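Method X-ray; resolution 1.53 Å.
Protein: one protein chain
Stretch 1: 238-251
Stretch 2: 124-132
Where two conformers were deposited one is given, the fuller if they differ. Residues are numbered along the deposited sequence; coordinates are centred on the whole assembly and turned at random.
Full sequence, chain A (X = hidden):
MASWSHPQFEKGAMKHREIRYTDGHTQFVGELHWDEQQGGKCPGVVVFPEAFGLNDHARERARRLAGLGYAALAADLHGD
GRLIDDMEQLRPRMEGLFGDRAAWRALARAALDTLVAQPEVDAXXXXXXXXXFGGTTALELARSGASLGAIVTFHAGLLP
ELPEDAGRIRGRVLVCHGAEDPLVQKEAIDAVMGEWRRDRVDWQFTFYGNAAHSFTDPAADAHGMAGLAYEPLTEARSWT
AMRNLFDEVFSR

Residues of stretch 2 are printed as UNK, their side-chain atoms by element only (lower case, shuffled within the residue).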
# COMPACT_ATOMS: atom_id res chain seq x y z
N SER A 238 -3.72 7.00 12.16
CA SER A 238 -2.98 6.00 11.40
C SER A 238 -1.91 6.64 10.53
O SER A 238 -0.82 6.08 10.38
CB SER A 238 -3.94 5.16 10.55
OG SER A 238 -4.68 5.94 9.63
N TRP A 239 -2.16 7.83 9.96
CA TRP A 239 -1.11 8.52 9.21
C TRP A 239 0.05 8.88 10.13
O TRP A 239 1.22 8.75 9.76
CB TRP A 239 -1.68 9.77 8.56
CG TRP A 239 -0.84 10.37 7.48
CD1 TRP A 239 -0.14 11.55 7.56
CD2 TRP A 239 -0.61 9.84 6.17
NE1 TRP A 239 0.51 11.77 6.37
CE2 TRP A 239 0.23 10.75 5.50
CE3 TRP A 239 -1.05 8.70 5.49
CZ2 TRP A 239 0.66 10.56 4.17
CZ3 TRP A 239 -0.63 8.51 4.17
CH2 TRP A 239 0.21 9.43 3.53
N THR A 240 -0.26 9.34 11.34
CA THR A 240 0.80 9.63 12.30
C THR A 240 1.58 8.38 12.66
O THR A 240 2.81 8.41 12.77
CB THR A 240 0.19 10.26 13.56
OG1 THR A 240 -0.32 11.55 13.22
CG2 THR A 240 1.23 10.43 14.68
N ALA A 241 0.87 7.25 12.86
CA ALA A 241 1.59 6.02 13.18
C ALA A 241 2.52 5.62 12.04
O ALA A 241 3.65 5.20 12.29
CB ALA A 241 0.59 4.90 13.50
N MET A 242 2.07 5.77 10.79
CA MET A 242 2.92 5.54 9.63
C MET A 242 4.14 6.45 9.66
O MET A 242 5.28 5.99 9.46
CB MET A 242 2.13 5.78 8.36
CG MET A 242 2.93 5.58 7.07
SD MET A 242 2.20 6.48 5.69
CE MET A 242 2.70 8.14 6.15
N ARG A 243 3.93 7.75 9.89
CA ARG A 243 5.04 8.69 9.93
C ARG A 243 6.03 8.33 11.04
O ARG A 243 7.24 8.43 10.83
CB ARG A 243 4.53 10.11 10.13
CG ARG A 243 3.82 10.72 8.94
CD ARG A 243 3.48 12.19 9.23
NE ARG A 243 4.69 12.99 9.40
CZ ARG A 243 4.71 14.28 9.73
NH1 ARG A 243 3.58 14.95 9.93
NH2 ARG A 243 5.87 14.91 9.85
N ASN A 244 5.54 7.92 12.21
CA ASN A 244 6.45 7.55 13.30
C ASN A 244 7.30 6.34 12.92
O ASN A 244 8.48 6.27 13.27
CB ASN A 244 5.68 7.23 14.59
CG ASN A 244 5.00 8.46 15.21
OD1 ASN A 244 5.39 9.60 15.00
ND2 ASN A 244 3.97 8.20 16.03
N LEU A 245 6.69 5.36 12.23
CA LEU A 245 7.44 4.18 11.80
C LEU A 245 8.48 4.56 10.75
O LEU A 245 9.64 4.14 10.83
CB LEU A 245 6.50 3.12 11.23
CG LEU A 245 7.18 1.81 10.80
CD1 LEU A 245 7.92 1.16 11.96
CD2 LEU A 245 6.15 0.85 10.23
N PHE A 246 8.08 5.36 9.77
CA PHE A 246 9.02 5.81 8.75
C PHE A 246 10.19 6.57 9.37
O PHE A 246 11.35 6.36 8.99
CB PHE A 246 8.31 6.67 7.72
CG PHE A 246 7.42 5.90 6.77
CD1 PHE A 246 7.29 4.52 6.84
CD2 PHE A 246 6.67 6.58 5.82
CE1 PHE A 246 6.47 3.82 5.95
CE2 PHE A 246 5.85 5.90 4.91
CZ PHE A 246 5.75 4.53 4.98
N ASP A 247 9.90 7.45 10.34
CA ASP A 247 10.98 8.21 10.97
C ASP A 247 11.96 7.27 11.66
O ASP A 247 13.18 7.48 11.63
CB ASP A 247 10.41 9.20 12.00
CG ASP A 247 9.79 10.41 11.37
OD1 ASP A 247 9.93 10.60 10.14
OD2 ASP A 247 9.17 11.18 12.12
N GLU A 248 11.43 6.24 12.31
CA GLU A 248 12.28 5.27 12.99
C GLU A 248 13.21 4.58 12.00
O GLU A 248 14.41 4.43 12.26
CB GLU A 248 11.36 4.26 13.70
CG GLU A 248 12.04 3.21 14.50
CD GLU A 248 11.05 2.13 14.90
OE1 GLU A 248 10.21 2.37 15.80
OE2 GLU A 248 11.09 1.04 14.28
N VAL A 249 12.67 4.18 10.85
CA VAL A 249 13.42 3.40 9.88
C VAL A 249 14.34 4.29 9.05
O VAL A 249 15.48 3.91 8.76
CB VAL A 249 12.43 2.62 8.99
CG1 VAL A 249 13.20 1.84 7.91
CG2 VAL A 249 11.59 1.69 9.83
N PHE A 250 13.88 5.49 8.68
CA PHE A 250 14.53 6.30 7.64
C PHE A 250 15.38 7.45 8.16
O PHE A 250 16.28 7.90 7.43
CB PHE A 250 13.50 6.93 6.71
CG PHE A 250 12.74 5.94 5.90
CD1 PHE A 250 13.28 4.69 5.63
CD2 PHE A 250 11.48 6.26 5.43
CE1 PHE A 250 12.59 3.77 4.87
CE2 PHE A 250 10.78 5.34 4.65
CZ PHE A 250 11.33 4.10 4.40
N SER A 251 15.10 8.00 9.33
CA SER A 251 15.79 9.23 9.75
C SER A 251 17.30 9.04 9.88
O SER A 251 17.76 7.96 10.24
CB SER A 251 15.23 9.73 11.08
OG SER A 251 13.91 10.18 10.93
N UNK A 124 18.32 2.41 -0.41
CA UNK A 124 18.50 1.83 0.91
C UNK A 124 17.37 2.18 1.87
O UNK A 124 17.37 1.68 3.00
o UNK A 124 21.99 2.64 0.52
c UNK A 124 21.03 1.85 0.64
o UNK A 124 20.98 0.74 0.08
c UNK A 124 19.84 2.28 1.50
N UNK A 125 16.42 3.02 1.45
CA UNK A 125 15.38 3.53 2.34
C UNK A 125 14.05 3.48 1.58
O UNK A 125 13.64 4.46 0.95
n UNK A 125 17.40 7.40 3.43
c UNK A 125 17.28 8.71 3.59
c UNK A 125 17.03 6.41 4.43
n UNK A 125 16.80 9.19 4.73
n UNK A 125 17.65 9.54 2.62
c UNK A 125 16.87 5.01 3.81
c UNK A 125 15.71 4.95 2.81
N UNK A 126 13.39 2.33 1.64
CA UNK A 126 12.20 2.09 0.84
C UNK A 126 11.06 1.62 1.72
O UNK A 126 11.26 0.86 2.69
c UNK A 126 13.58 1.39 -1.22
c UNK A 126 13.89 0.22 -2.12
c UNK A 126 13.20 2.59 -2.08
c UNK A 126 12.47 1.04 -0.25
N UNK A 127 9.85 2.04 1.37
CA UNK A 127 8.66 1.54 2.03
C UNK A 127 7.57 1.29 1.01
O UNK A 127 7.60 1.79 -0.12
c UNK A 127 8.15 2.52 3.10
N UNK A 128 6.57 0.52 1.44
CA UNK A 128 5.34 0.38 0.66
C UNK A 128 4.16 0.59 1.58
O UNK A 128 4.14 0.07 2.69
c UNK A 128 5.23 -1.02 0.01
N UNK A 129 3.18 1.34 1.10
CA UNK A 129 1.91 1.46 1.79
C UNK A 129 0.79 1.09 0.82
O UNK A 129 0.97 1.07 -0.41
c UNK A 129 1.67 2.86 2.37
c UNK A 129 2.84 3.27 3.25
c UNK A 129 1.37 3.92 1.28
c UNK A 129 0.91 5.28 1.90
N UNK A 130 -0.37 0.80 1.38
CA UNK A 130 -1.50 0.47 0.54
C UNK A 130 -2.80 0.61 1.29
O UNK A 130 -2.85 0.46 2.52
N UNK A 131 -3.85 0.88 0.53
CA UNK A 131 -5.19 1.13 1.04
C UNK A 131 -6.08 0.02 0.53
O UNK A 131 -6.09 -0.26 -0.67
c UNK A 131 -3.04 5.55 2.01
c UNK A 131 -4.77 3.60 1.02
c UNK A 131 -5.66 2.51 0.56
c UNK A 131 -4.19 5.23 2.72
c UNK A 131 -2.76 4.91 0.80
c UNK A 131 -5.03 4.23 2.23
c UNK A 131 -3.62 3.92 0.33
N UNK A 132 -6.81 -0.64 1.42
CA UNK A 132 -7.71 -1.76 1.06
C UNK A 132 -6.91 -2.80 0.29
O UNK A 132 -5.86 -3.24 0.78
s UNK A 132 -9.76 -0.21 1.24
c UNK A 132 -8.90 -1.27 0.30

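Position 124 carries two carbons, the second bonded to two oxygens, a short carboxylate. Its end leads away from the helix, and no atom of 238-251 lies within contact range; the residue is Asp 124. Position 125 has three carbons, a nitrogen and then a carbon bearing two more nitrogens. One of these terminal nitrogens lies close to Phe 250 O, and CB of position 125 is 3.7 Å from Phe 250 CD1. The guanidinium identifies Arg 125, whose NH1 donates a hydrogen bond to Phe 250 O at 3.0 Å with an N-H...O angle of 157°; the oxygen sits near the guanidinium plane, where the N-H bonds point.

At position 126 there are four carbons forked at the second. The CA-to-CB bond points away from the helix, so the contact runs through the backbone: N of position 126 is 3.6 Å from Phe 250 CE1. The fork is that of Leu 126. Position 127 holds a single carbon, directed toward the helix. This methyl is shared by two rings, with CB of position 127 3.6 Å from Phe 246 CE1 and 3.8 Å from Phe 250 CZ; the residue is Ala 127. Position 128 also has one carbon, but it points away and touches nothing on the helix; it is Ala 128.

Position 129 has four carbons forked at the first, one arm two carbons long. It points toward the helix and touches Trp 239, Met 242 and Phe 246. The branching defines Ile 129, whose CG2 lies 3.6 Å from Phe 246 CZ and 4.1 Å from Met 242 SD; its CD1 is 4.2 Å from Met 242 SD and 4.2 Å from Trp 239 CZ3. Position 130 has no side-chain atoms and makes no contact with the helix; it is Gly 130. At position 131 one carbon leads to a six-carbon ring without a hydroxyl, which meets the ring of Trp 239 edge to edge. This is Phe 131, its CZ 4.4 Å from Trp 239 CZ3. Position 132, one carbon and a sulfur, is out of reach of stretch 1 and at the N-cap position before a helix; it is Cys 132.

The helix and strand run nearly antiparallel, at 163°, with axes 10.1 Å apart at closest approach. Strand alternation turns Ala 127 and Ile 129 toward the helix, where Ala 127 meets Phe 246 and Phe 250, and Ile 129 meets Trp 239, Met 242 and Phe 246; the aromatic side chains bridge much of the gap. Backbones draw closer toward Phe 250, whose CA is 6.0 Å from Arg 125 CA. There the hydrogen bond from Arg 125 NH1 to Phe 250 O, the sole one linking the two stretches, is added to the packing of the Phe 250 ring.

Stretch 2 124-132: DRLAAIGFC
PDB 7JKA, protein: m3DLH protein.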